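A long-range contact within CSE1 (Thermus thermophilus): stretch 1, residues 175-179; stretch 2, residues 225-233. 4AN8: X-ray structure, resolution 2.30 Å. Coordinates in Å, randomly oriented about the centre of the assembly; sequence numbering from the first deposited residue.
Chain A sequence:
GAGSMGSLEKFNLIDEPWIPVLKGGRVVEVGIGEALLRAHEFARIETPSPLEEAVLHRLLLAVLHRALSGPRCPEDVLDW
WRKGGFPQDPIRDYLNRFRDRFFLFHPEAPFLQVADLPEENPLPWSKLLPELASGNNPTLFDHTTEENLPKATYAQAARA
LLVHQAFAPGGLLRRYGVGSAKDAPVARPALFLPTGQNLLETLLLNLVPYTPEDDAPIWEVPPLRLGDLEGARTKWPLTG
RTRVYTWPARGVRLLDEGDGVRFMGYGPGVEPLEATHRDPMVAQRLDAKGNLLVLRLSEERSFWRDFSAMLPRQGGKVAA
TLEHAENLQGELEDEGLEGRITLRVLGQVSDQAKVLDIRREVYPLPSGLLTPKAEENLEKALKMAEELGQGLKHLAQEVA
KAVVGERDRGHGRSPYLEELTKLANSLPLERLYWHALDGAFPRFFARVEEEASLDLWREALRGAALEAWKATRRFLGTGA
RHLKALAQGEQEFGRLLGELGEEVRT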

ATOM      1  N   ARG A 175      17.242  -2.674 -22.959  1.00 23.93           N
ATOM      2  CA  ARG A 175      16.400  -3.067 -24.078  1.00 23.93           C
ATOM      3  C   ARG A 175      15.943  -1.824 -24.830  1.00 23.93           C
ATOM      4  O   ARG A 175      15.699  -0.758 -24.234  1.00 23.93           O
ATOM      5  N   TYR A 176      15.857  -1.974 -26.150  1.00 24.63           N
ATOM      6  CA  TYR A 176      15.400  -0.916 -27.030  1.00 24.63           C
ATOM      7  C   TYR A 176      15.955   0.456 -26.670  1.00 24.63           C
ATOM      8  O   TYR A 176      15.219   1.451 -26.679  1.00 24.63           O
ATOM      9  N   GLY A 177      17.255   0.494 -26.369  1.00 34.05           N
ATOM     10  CA  GLY A 177      17.985   1.738 -26.206  1.00 34.05           C
ATOM     11  C   GLY A 177      17.920   2.354 -24.821  1.00 34.05           C
ATOM     12  O   GLY A 177      18.398   3.472 -24.615  1.00 34.05           O
ATOM     13  N   VAL A 178      17.329   1.636 -23.867  1.00 28.50           N
ATOM     14  CA  VAL A 178      17.192   2.138 -22.510  1.00 28.50           C
ATOM     15  C   VAL A 178      18.007   1.246 -21.577  1.00 28.50           C
ATOM     16  O   VAL A 178      17.748   0.047 -21.447  1.00 28.50           O
ATOM     17  N   GLY A 179      19.015   1.832 -20.946  1.00 28.89           N
ATOM     18  CA  GLY A 179      19.899   1.082 -20.078  1.00 28.89           C
ATOM     19  C   GLY A 179      19.219   0.725 -18.766  1.00 28.89           C
ATOM     20  O   GLY A 179      19.231  -0.428 -18.348  1.00 28.89           O
ATOM     21  N   ARG A 225       3.282   3.149 -29.023  1.00 26.46           N
ATOM     22  CA  ARG A 225       4.005   2.343 -30.014  1.00 26.46           C
ATOM     23  C   ARG A 225       5.474   2.228 -29.629  1.00 26.46           C
ATOM     24  O   ARG A 225       6.004   3.080 -28.901  1.00 26.46           O
ATOM     25  N   LEU A 226       6.139   1.183 -30.096  1.00 21.72           N
ATOM     26  CA  LEU A 226       7.530   0.976 -29.727  1.00 21.72           C
ATOM     27  C   LEU A 226       8.399   2.188 -30.077  1.00 21.72           C
ATOM     28  O   LEU A 226       9.267   2.610 -29.279  1.00 21.72           O
ATOM     29  N   GLY A 227       8.145   2.769 -31.259  1.00 25.32           N
ATOM     30  CA  GLY A 227       8.896   3.915 -31.728  1.00 25.32           C
ATOM     31  C   GLY A 227       8.808   5.110 -30.803  1.00 25.32           C
ATOM     32  O   GLY A 227       9.704   5.961 -30.798  1.00 25.32           O
ATOM     33  N   ASP A 228       7.747   5.187 -30.005  1.00 22.46           N
ATOM     34  CA  ASP A 228       7.621   6.304 -29.044  1.00 22.46           C
ATOM     35  C   ASP A 228       8.339   6.046 -27.723  1.00 22.46           C
ATOM     36  O   ASP A 228       8.529   6.948 -26.927  1.00 22.46           O
ATOM     37  N   LEU A 229       8.753   4.806 -27.514  1.00 25.22           N
ATOM     38  CA  LEU A 229       9.241   4.412 -26.214  1.00 25.22           C
ATOM     39  C   LEU A 229      10.725   4.108 -26.239  1.00 25.22           C
ATOM     40  O   LEU A 229      11.407   4.284 -25.245  1.00 25.22           O
ATOM     41  N   GLU A 230      11.244   3.634 -27.360  1.00 27.35           N
ATOM     42  CA  GLU A 230      12.672   3.326 -27.384  1.00 27.35           C
ATOM     43  C   GLU A 230      13.512   4.577 -27.118  1.00 27.35           C
ATOM     44  O   GLU A 230      13.066   5.690 -27.370  1.00 27.35           O
ATOM     45  N   GLY A 231      14.722   4.384 -26.608  1.00 31.85           N
ATOM     46  CA  GLY A 231      15.572   5.494 -26.217  1.00 31.85           C
ATOM     47  C   GLY A 231      14.889   6.377 -25.183  1.00 31.85           C
ATOM     48  O   GLY A 231      15.387   7.445 -24.827  1.00 31.85           O
ATOM     49  N   ALA A 232      13.740   5.933 -24.690  1.00 26.62           N
ATOM     50  CA  ALA A 232      12.986   6.709 -23.726  1.00 26.62           C
ATOM     51  C   ALA A 232      12.476   8.013 -24.306  1.00 26.62           C
ATOM     52  O   ALA A 232      12.436   9.026 -23.612  1.00 26.62           O
ATOM     53  N   ARG A 233      12.015   7.985 -25.551  1.00 30.16           N
ATOM     54  CA  ARG A 233      11.574   9.236 -26.197  1.00 30.16           C
ATOM     55  C   ARG A 233      10.367   9.900 -25.578  1.00 30.16           C
ATOM     56  O   ARG A 233      10.213  11.103 -25.715  1.00 30.16           O
TER

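The contact is small, burying 248 Å² over both sides, and it is built around a tight turn. Residues Arg175 to Val178 form a type I' β turn, closed by backbone hydrogen bonds from Val178 N to Arg175 O (2.9 Å) and from Arg175 N to Val178 O (3.2 Å). The turn presents Tyr176 and Val178, whose CA-to-CB bonds both point toward the second stretch, with Gly177 between them. One polar link joins the two segments: Gly231 N donates to Tyr176 O at 3.0 Å, with a nearly straight N-H...O angle of 161°. Being made by backbone atoms, it leaves the side chains to pack on its flanks.

Tyr176 contributes most on its side of the contact. It sits at phi/psi 42/44, the left-handed conformation that the first corner of a type I' turn requires. With chi1 at -52° (m) and chi2 at -78°, its ring leads away from the backbone hydrogen bond and reaches Leu226, where Tyr176 CE1 lies 3.9 Å from Leu226 CD2. Leu226 also points toward the first stretch; its chi1 of 180° (t) and chi2 of 50° (p) bring CD1 over one face of the ring. A flat aromatic surface and a branched aliphatic tip suit each other here, since the methyl groups can rest on the ring without needing polar partners.

Val178 packs against Gly231 and Ala232 with chi1 at 177° (t). This rotamer places Val178 CG2 3.5 Å from Ala232 N, 3.8 Å from Gly231 N and 4.0 Å from Ala232 CB, while CG1 is directed elsewhere. Valine is well suited to a buried, extended position, because its branching at CB supplies a compact methyl close to the main chain. The small methyl of Ala232, whose CA-to-CB bond runs sideways, meets this methyl in an apolar contact.

The two glycines fit where the CA atoms of the two stretches come closest, with Gly177 CA and Gly231 CA 4.5 Å apart. Both have positive phi, 86° and 58°, which by itself favours glycine. At Gly177 there is a steric reason as well: an ideal CB would point toward the second stretch and lie only 3.2 Å from Gly231 N. At Gly231 a CB would point away and meet no such obstacle, so there the backbone conformation is the clearer argument.

Glu230 lies at the margin. Glu230 CB is 3.2 Å from Tyr176 O and 4.0 Å from Tyr176 CB, so the base of the side chain lines the contact. The CA-to-CB bond is sideways, and chi1 at 52° (p) with chi2 at -176° (t) carries the carboxylate to a partner within its own stretch: Glu230 OE2 forms a salt bridge with Arg233 NH1 at 3.4 Å. The same Arg233 NH1 donates to Gly227 O at 2.8 Å. Its extended side chain, t at both chi2 and chi3, thus ties the second stretch together without touching the first.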

ATOM      1  CB  ARG A 175      15.200  -3.891 -23.605  1.00 33.97           C
ATOM      2  CG  ARG A 175      15.579  -5.205 -22.908  1.00 33.97           C
ATOM      3  CD  ARG A 175      14.356  -5.958 -22.372  1.00 33.97           C
ATOM      4  NE  ARG A 175      13.554  -6.551 -23.437  1.00 33.97           N
ATOM      5  CZ  ARG A 175      13.753  -7.770 -23.930  1.00 33.97           C
ATOM      6  NH1 ARG A 175      14.728  -8.535 -23.456  1.00 33.97           N
ATOM      7  NH2 ARG A 175      12.979  -8.227 -24.908  1.00 33.97           N
ATOM      8  CB  TYR A 176      13.874  -0.903 -27.120  1.00 33.37           C
ATOM      9  CG  TYR A 176      13.328  -2.266 -27.466  1.00 33.37           C
ATOM     10  CD1 TYR A 176      13.377  -2.739 -28.771  1.00 33.37           C
ATOM     11  CD2 TYR A 176      12.798  -3.095 -26.484  1.00 33.37           C
ATOM     12  CE1 TYR A 176      12.909  -3.995 -29.096  1.00 33.37           C
ATOM     13  CE2 TYR A 176      12.313  -4.351 -26.798  1.00 33.37           C
ATOM     14  CZ  TYR A 176      12.378  -4.796 -28.104  1.00 33.37           C
ATOM     15  OH  TYR A 176      11.919  -6.048 -28.429  1.00 33.37           O
ATOM     16  CB  VAL A 178      15.701   2.199 -22.080  1.00 27.99           C
ATOM     17  CG1 VAL A 178      15.563   2.660 -20.640  1.00 27.99           C
ATOM     18  CG2 VAL A 178      14.910   3.136 -23.021  1.00 27.99           C
ATOM     19  CB  ARG A 225       3.853   2.964 -31.389  1.00 50.19           C
ATOM     20  CG  ARG A 225       2.407   3.057 -31.847  1.00 50.19           C
ATOM     21  CD  ARG A 225       1.874   1.674 -32.196  1.00 50.19           C
ATOM     22  NE  ARG A 225       0.528   1.724 -32.759  1.00 50.19           N
ATOM     23  CZ  ARG A 225      -0.529   1.098 -32.237  1.00 50.19           C
ATOM     24  NH1 ARG A 225      -0.394   0.363 -31.137  1.00 50.19           N
ATOM     25  NH2 ARG A 225      -1.719   1.208 -32.822  1.00 50.19           N
ATOM     26  CB  LEU A 226       8.081  -0.286 -30.399  1.00 26.02           C
ATOM     27  CG  LEU A 226       9.553  -0.538 -30.039  1.00 26.02           C
ATOM     28  CD1 LEU A 226       9.791  -0.463 -28.501  1.00 26.02           C
ATOM     29  CD2 LEU A 226      10.016  -1.857 -30.592  1.00 26.02           C
ATOM     30  CB  ASP A 228       6.158   6.661 -28.789  1.00 43.19           C
ATOM     31  CG  ASP A 228       5.465   7.161 -30.040  1.00 43.19           C
ATOM     32  OD1 ASP A 228       5.898   8.195 -30.603  1.00 43.19           O
ATOM     33  OD2 ASP A 228       4.490   6.516 -30.467  1.00 43.19           O
ATOM     34  CB  LEU A 229       8.470   3.176 -25.723  1.00 26.07           C
ATOM     35  CG  LEU A 229       6.963   3.431 -25.550  1.00 26.07           C
ATOM     36  CD1 LEU A 229       6.187   2.162 -25.136  1.00 26.07           C
ATOM     37  CD2 LEU A 229       6.762   4.562 -24.550  1.00 26.07           C
ATOM     38  CB  GLU A 230      13.078   2.643 -28.690  1.00 64.15           C
ATOM     39  CG  GLU A 230      12.639   3.361 -29.928  1.00 64.15           C
ATOM     40  CD  GLU A 230      12.987   2.594 -31.190  1.00 64.15           C
ATOM     41  OE1 GLU A 230      14.005   1.869 -31.179  1.00 64.15           O
ATOM     42  OE2 GLU A 230      12.236   2.706 -32.187  1.00 64.15           O
ATOM     43  CB  ALA A 232      13.810   6.967 -22.457  1.00 27.65           C
ATOM     44  CB  ARG A 233      11.325   9.045 -27.690  1.00 21.22           C
ATOM     45  CG  ARG A 233      12.584   8.685 -28.448  1.00 21.22           C
ATOM     46  CD  ARG A 233      12.205   8.072 -29.783  1.00 21.22           C
ATOM     47  NE  ARG A 233      13.401   7.700 -30.507  1.00 21.22           N
ATOM     48  CZ  ARG A 233      13.454   6.743 -31.416  1.00 21.22           C
ATOM     49  NH1 ARG A 233      12.357   6.053 -31.711  1.00 21.22           N
ATOM     50  NH2 ARG A 233      14.610   6.479 -32.013  1.00 21.22           N
TER